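Local structure of putative thiosulfate sulfurtransferase YNJE (Escherichia coli, 2WLR) at residues P158-Y171 against W241-P254. The protein transfers sulfur from thiosulfate to cyanide, giving thiocyanate and sulfite, as a monomeric periplasmic enzyme built from rhodanese domains. Sequence-based numbering, arbitrary orientation.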
loop_
_atom_site.group_PDB
_atom_site.type_symbol
_atom_site.label_atom_id
_atom_site.label_comp_id
_atom_site.label_asym_id
_atom_site.label_seq_id
_atom_site.Cartn_x
_atom_site.Cartn_y
_atom_site.Cartn_z
ATOM N N PRO A 158 -11.513 20.732 4.363
ATOM C CA PRO A 158 -10.372 20.516 5.230
ATOM C C PRO A 158 -10.748 20.615 6.699
ATOM O O PRO A 158 -11.401 21.590 7.110
ATOM C CB PRO A 158 -9.394 21.627 4.846
ATOM C CG PRO A 158 -9.901 22.239 3.645
ATOM C CD PRO A 158 -11.258 21.741 3.325
ATOM N N LYS A 159 -10.358 19.610 7.471
ATOM C CA LYS A 159 -10.558 19.586 8.918
ATOM C C LYS A 159 -9.180 19.547 9.577
ATOM O O LYS A 159 -8.593 20.585 9.855
ATOM C CB LYS A 159 -11.458 18.409 9.319
ATOM C CG LYS A 159 -12.969 18.650 9.013
ATOM C CD LYS A 159 -13.793 17.365 9.123
ATOM C CE LYS A 159 -13.632 16.425 7.878
ATOM N NZ LYS A 159 -14.135 16.970 6.547
ATOM N N LEU A 160 -8.634 18.350 9.767
ATOM C CA LEU A 160 -7.326 18.216 10.398
ATOM C C LEU A 160 -6.219 18.959 9.645
ATOM O O LEU A 160 -5.310 19.502 10.264
ATOM C CB LEU A 160 -6.995 16.736 10.543
ATOM C CG LEU A 160 -7.817 16.040 11.622
ATOM C CD1 LEU A 160 -7.599 14.521 11.494
ATOM C CD2 LEU A 160 -7.469 16.590 13.012
ATOM N N TYR A 161 -6.310 18.986 8.318
ATOM C CA TYR A 161 -5.383 19.737 7.480
ATOM C C TYR A 161 -5.230 21.184 7.949
ATOM O O TYR A 161 -4.143 21.715 7.922
ATOM C CB TYR A 161 -5.857 19.726 6.029
ATOM C CG TYR A 161 -5.066 20.591 5.049
ATOM C CD1 TYR A 161 -5.296 21.976 4.951
ATOM C CD2 TYR A 161 -4.122 20.045 4.180
ATOM C CE1 TYR A 161 -4.606 22.756 4.039
ATOM C CE2 TYR A 161 -3.435 20.826 3.267
ATOM C CZ TYR A 161 -3.666 22.207 3.201
ATOM O OH TYR A 161 -2.969 22.963 2.291
ATOM N N LEU A 162 -6.315 21.811 8.376
ATOM C CA LEU A 162 -6.193 23.211 8.819
ATOM C C LEU A 162 -5.294 23.364 10.059
ATOM O O LEU A 162 -4.669 24.416 10.249
ATOM C CB LEU A 162 -7.563 23.802 9.127
ATOM C CG LEU A 162 -8.565 23.859 7.977
ATOM C CD1 LEU A 162 -9.928 24.378 8.468
ATOM C CD2 LEU A 162 -8.039 24.702 6.859
ATOM N N ILE A 163 -5.262 22.349 10.910
ATOM C CA ILE A 163 -4.470 22.374 12.129
ATOM C C ILE A 163 -2.993 22.078 11.819
ATOM O O ILE A 163 -2.103 22.767 12.288
ATOM C CB ILE A 163 -5.016 21.376 13.157
ATOM C CG1 ILE A 163 -6.491 21.661 13.493
ATOM C CG2 ILE A 163 -4.142 21.382 14.428
ATOM C CD1 ILE A 163 -6.731 23.008 14.121
ATOM N N SER A 164 -2.750 21.018 11.053
ATOM C CA SER A 164 -1.395 20.632 10.649
ATOM C C SER A 164 -1.458 19.856 9.332
ATOM O O SER A 164 -2.314 19.007 9.153
ATOM C CB SER A 164 -0.759 19.732 11.710
ATOM O OG SER A 164 0.637 19.710 11.547
ATOM N N HIS A 165 -0.549 20.176 8.423
ATOM C CA HIS A 165 -0.341 19.434 7.176
ATOM C C HIS A 165 1.111 19.484 6.758
ATOM O O HIS A 165 1.937 20.223 7.341
ATOM C CB HIS A 165 -1.266 19.898 6.039
ATOM C CG HIS A 165 -1.274 21.375 5.794
ATOM N ND1 HIS A 165 -0.376 22.013 4.970
ATOM C CD2 HIS A 165 -2.156 22.317 6.194
ATOM C CE1 HIS A 165 -0.657 23.314 4.954
ATOM N NE2 HIS A 165 -1.738 23.513 5.674
ATOM N N ILE A 166 1.435 18.694 5.745
ATOM C CA ILE A 166 2.805 18.641 5.235
ATOM C C ILE A 166 3.099 19.972 4.531
ATOM O O ILE A 166 2.260 20.476 3.802
ATOM C CB ILE A 166 2.982 17.424 4.317
ATOM C CG1 ILE A 166 2.889 16.163 5.151
ATOM C CG2 ILE A 166 4.317 17.487 3.548
ATOM C CD1 ILE A 166 2.990 14.897 4.320
ATOM N N PRO A 167 4.278 20.555 4.788
ATOM C CA PRO A 167 4.560 21.862 4.180
ATOM C C PRO A 167 4.439 21.826 2.674
ATOM O O PRO A 167 4.950 20.903 2.047
ATOM C CB PRO A 167 5.997 22.128 4.604
ATOM C CG PRO A 167 6.124 21.396 5.920
ATOM C CD PRO A 167 5.354 20.142 5.711
ATOM N N GLY A 168 3.740 22.808 2.109
ATOM C CA GLY A 168 3.596 22.904 0.656
ATOM C C GLY A 168 2.498 22.003 0.089
ATOM O O GLY A 168 2.269 21.998 -1.123
ATOM N N ALA A 169 1.777 21.294 0.960
ATOM C CA ALA A 169 0.708 20.404 0.504
ATOM C C ALA A 169 -0.582 21.155 0.211
ATOM O O ALA A 169 -1.003 22.028 0.979
ATOM C CB ALA A 169 0.437 19.312 1.538
ATOM N N ASP A 170 -1.197 20.789 -0.908
ATOM C CA ASP A 170 -2.549 21.196 -1.291
ATOM C C ASP A 170 -3.522 20.236 -0.578
ATOM O O ASP A 170 -3.085 19.350 0.160
ATOM C CB ASP A 170 -2.627 21.143 -2.829
ATOM C CG ASP A 170 -3.916 21.674 -3.416
ATOM O OD1 ASP A 170 -4.638 22.448 -2.764
ATOM O OD2 ASP A 170 -4.162 21.313 -4.595
ATOM N N TYR A 171 -4.820 20.446 -0.754
ATOM C CA TYR A 171 -5.850 19.579 -0.191
ATOM C C TYR A 171 -6.879 19.241 -1.246
ATOM O O TYR A 171 -7.315 20.118 -2.023
ATOM C CB TYR A 171 -6.556 20.282 0.967
ATOM C CG TYR A 171 -7.648 19.455 1.606
ATOM C CD1 TYR A 171 -7.362 18.587 2.658
ATOM C CD2 TYR A 171 -8.979 19.530 1.162
ATOM C CE1 TYR A 171 -8.349 17.815 3.235
ATOM C CE2 TYR A 171 -9.977 18.760 1.757
ATOM C CZ TYR A 171 -9.654 17.915 2.807
ATOM O OH TYR A 171 -10.596 17.138 3.450
ATOM N N TRP A 241 4.617 11.078 8.864
ATOM C CA TRP A 241 5.175 12.431 8.916
ATOM C C TRP A 241 5.163 12.985 10.329
ATOM O O TRP A 241 6.168 13.526 10.797
ATOM C CB TRP A 241 4.400 13.364 7.985
ATOM C CG TRP A 241 5.058 14.719 7.842
ATOM C CD1 TRP A 241 4.867 15.812 8.615
ATOM C CD2 TRP A 241 5.980 15.101 6.825
ATOM N NE1 TRP A 241 5.620 16.840 8.174
ATOM C CE2 TRP A 241 6.307 16.455 7.049
ATOM C CE3 TRP A 241 6.554 14.449 5.729
ATOM C CZ2 TRP A 241 7.213 17.134 6.259
ATOM C CZ3 TRP A 241 7.425 15.119 4.954
ATOM C CH2 TRP A 241 7.747 16.468 5.198
ATOM N N SER A 242 4.032 12.828 10.994
ATOM C CA SER A 242 3.851 13.296 12.372
ATOM C C SER A 242 4.874 12.629 13.295
ATOM O O SER A 242 5.595 13.307 14.060
ATOM C CB SER A 242 2.422 13.000 12.835
ATOM O OG SER A 242 2.177 13.516 14.146
ATOM N N ASP A 243 4.971 11.307 13.193
ATOM C CA ASP A 243 5.901 10.544 14.017
ATOM C C ASP A 243 7.378 10.831 13.707
ATOM O O ASP A 243 8.235 10.659 14.578
ATOM C CB ASP A 243 5.591 9.055 13.907
ATOM C CG ASP A 243 4.261 8.678 14.587
ATOM O OD1 ASP A 243 3.585 9.564 15.133
ATOM O OD2 ASP A 243 3.898 7.490 14.577
ATOM N N ALA A 244 7.688 11.289 12.498
ATOM C CA ALA A 244 9.060 11.670 12.137
ATOM C C ALA A 244 9.492 13.004 12.729
ATOM O O ALA A 244 10.670 13.336 12.669
ATOM C CB ALA A 244 9.238 11.677 10.602
ATOM N N GLY A 245 8.553 13.743 13.304
ATOM C CA GLY A 245 8.856 15.054 13.895
ATOM C C GLY A 245 9.224 16.117 12.874
ATOM O O GLY A 245 9.823 17.130 13.212
ATOM N N LEU A 246 8.812 15.943 11.624
ATOM C CA LEU A 246 9.181 16.879 10.569
ATOM C C LEU A 246 8.332 18.162 10.616
ATOM O O LEU A 246 7.264 18.177 11.227
ATOM C CB LEU A 246 9.094 16.187 9.206
ATOM C CG LEU A 246 10.199 15.139 9.016
ATOM C CD1 LEU A 246 9.842 14.229 7.853
ATOM C CD2 LEU A 246 11.567 15.744 8.766
ATOM N N PRO A 247 8.808 19.237 9.965
ATOM C CA PRO A 247 8.055 20.484 10.029
ATOM C C PRO A 247 6.651 20.369 9.451
ATOM O O PRO A 247 6.367 19.495 8.607
ATOM C CB PRO A 247 8.886 21.458 9.183
ATOM C CG PRO A 247 10.228 20.857 9.069
ATOM C CD PRO A 247 10.026 19.382 9.144
ATOM N N VAL A 248 5.773 21.250 9.901
ATOM C CA VAL A 248 4.404 21.269 9.435
ATOM C C VAL A 248 3.964 22.678 9.124
ATOM O O VAL A 248 4.587 23.647 9.568
ATOM C CB VAL A 248 3.444 20.640 10.465
ATOM C CG1 VAL A 248 3.838 19.178 10.743
ATOM C CG2 VAL A 248 3.393 21.458 11.771
ATOM N N GLU A 249 2.896 22.782 8.340
ATOM C CA GLU A 249 2.228 24.054 8.092
ATOM C C GLU A 249 0.774 23.959 8.526
ATOM O O GLU A 249 0.245 22.892 8.749
ATOM C CB GLU A 249 2.364 24.469 6.628
ATOM C CG GLU A 249 3.774 24.935 6.288
ATOM C CD GLU A 249 3.996 25.274 4.819
ATOM O OE1 GLU A 249 3.056 25.122 4.021
ATOM O OE2 GLU A 249 5.136 25.656 4.447
ATOM N N ARG A 250 0.132 25.104 8.641
ATOM C CA ARG A 250 -1.248 25.155 9.106
ATOM C C ARG A 250 -2.048 26.118 8.252
ATOM O O ARG A 250 -1.503 26.840 7.416
ATOM C CB ARG A 250 -1.297 25.568 10.587
ATOM C CG ARG A 250 -0.971 27.019 10.873
ATOM C CD ARG A 250 -0.777 27.268 12.376
ATOM N NE ARG A 250 -2.034 27.289 13.141
ATOM C CZ ARG A 250 -2.590 26.250 13.788
ATOM N NH1 ARG A 250 -2.034 25.037 13.790
ATOM N NH2 ARG A 250 -3.744 26.427 14.443
ATOM N N GLY A 251 -3.352 26.101 8.462
ATOM C CA GLY A 251 -4.261 27.013 7.795
ATOM C C GLY A 251 -4.866 26.523 6.494
ATOM O O GLY A 251 -4.661 25.375 6.049
ATOM N N THR A 252 -5.642 27.409 5.886
ATOM C CA THR A 252 -6.376 27.112 4.659
ATOM C C THR A 252 -5.423 26.764 3.511
ATOM O O THR A 252 -4.291 27.252 3.459
ATOM C CB THR A 252 -7.238 28.325 4.250
ATOM O OG1 THR A 252 -6.379 29.448 4.044
ATOM C CG2 THR A 252 -8.247 28.654 5.327
ATOM N N PRO A 253 -5.859 25.876 2.588
ATOM C CA PRO A 253 -4.979 25.584 1.447
ATOM C C PRO A 253 -4.609 26.850 0.654
ATOM O O PRO A 253 -5.507 27.610 0.301
ATOM C CB PRO A 253 -5.824 24.629 0.574
ATOM C CG PRO A 253 -6.858 24.097 1.461
ATOM C CD PRO A 253 -7.110 25.117 2.542
ATOM N N PRO A 254 -3.311 27.055 0.374
ATOM C CA PRO A 254 -2.871 28.183 -0.462
ATOM C C PRO A 254 -3.442 28.131 -1.861
ATOM O O PRO A 254 -3.783 27.061 -2.339
ATOM C CB PRO A 254 -1.356 27.987 -0.565
ATOM C CG PRO A 254 -0.996 27.195 0.617
ATOM C CD PRO A 254 -2.153 26.294 0.895
HETATM O O HOH W 1 -3.013 24.586 -1.706
#
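His165 and Glu249 form a single antiparallel hydrogen-bonded bridge between 158-171 and 241-254: His165 N donates to Glu249 O at 2.8 Å and Glu249 N returns a bond to His165 O at 2.9 Å. Gly251 N donates a nearly straight bond (N-H...O 170°, 2.8 Å) to Leu162 O, so a carbonyl of the short, weakly bonded helical turn about 160-163 is used as well. The Glu249 side chain, extended beyond CG, runs past Pro167 CA and takes Gly168 N on OE1 (3.1 Å) from above the carboxylate plane; Gly168 lies within the type II turn from Ile166 to Ala169. That turn is also gripped at Ile166 O, where His165 ND1 and Ala169 N arrive from opposite faces of the carbonyl plane. His165 CG stands between the backbone N and the carbonyl carbon (chi1 51°), bringing the imidazole against 241-254 with Glu249 O over one face; NE2 makes only a weak bond to Gly251 O. Tyr161 OH donates to Ala169 O, and its ring edge meets Pro253. A water donates to both Asp170 OD1 and Pro254 O, while Asp170 OD2 is hydrogen-bonded to His198. Ile166 CG1 makes a CH-pi contact over the face of Trp241, 3.7 Å from the five-membered ring's centroid and 13° off its normal; Trp241 NE1 bonds Pro247 O in the ring plane. The segment after helix 238-243 thereby runs along the connection into 170-173, an outermost strand of the second rhodanese domain's parallel sheet, with Trp241 and Ile166 both touching Gln135 of helix 128-135.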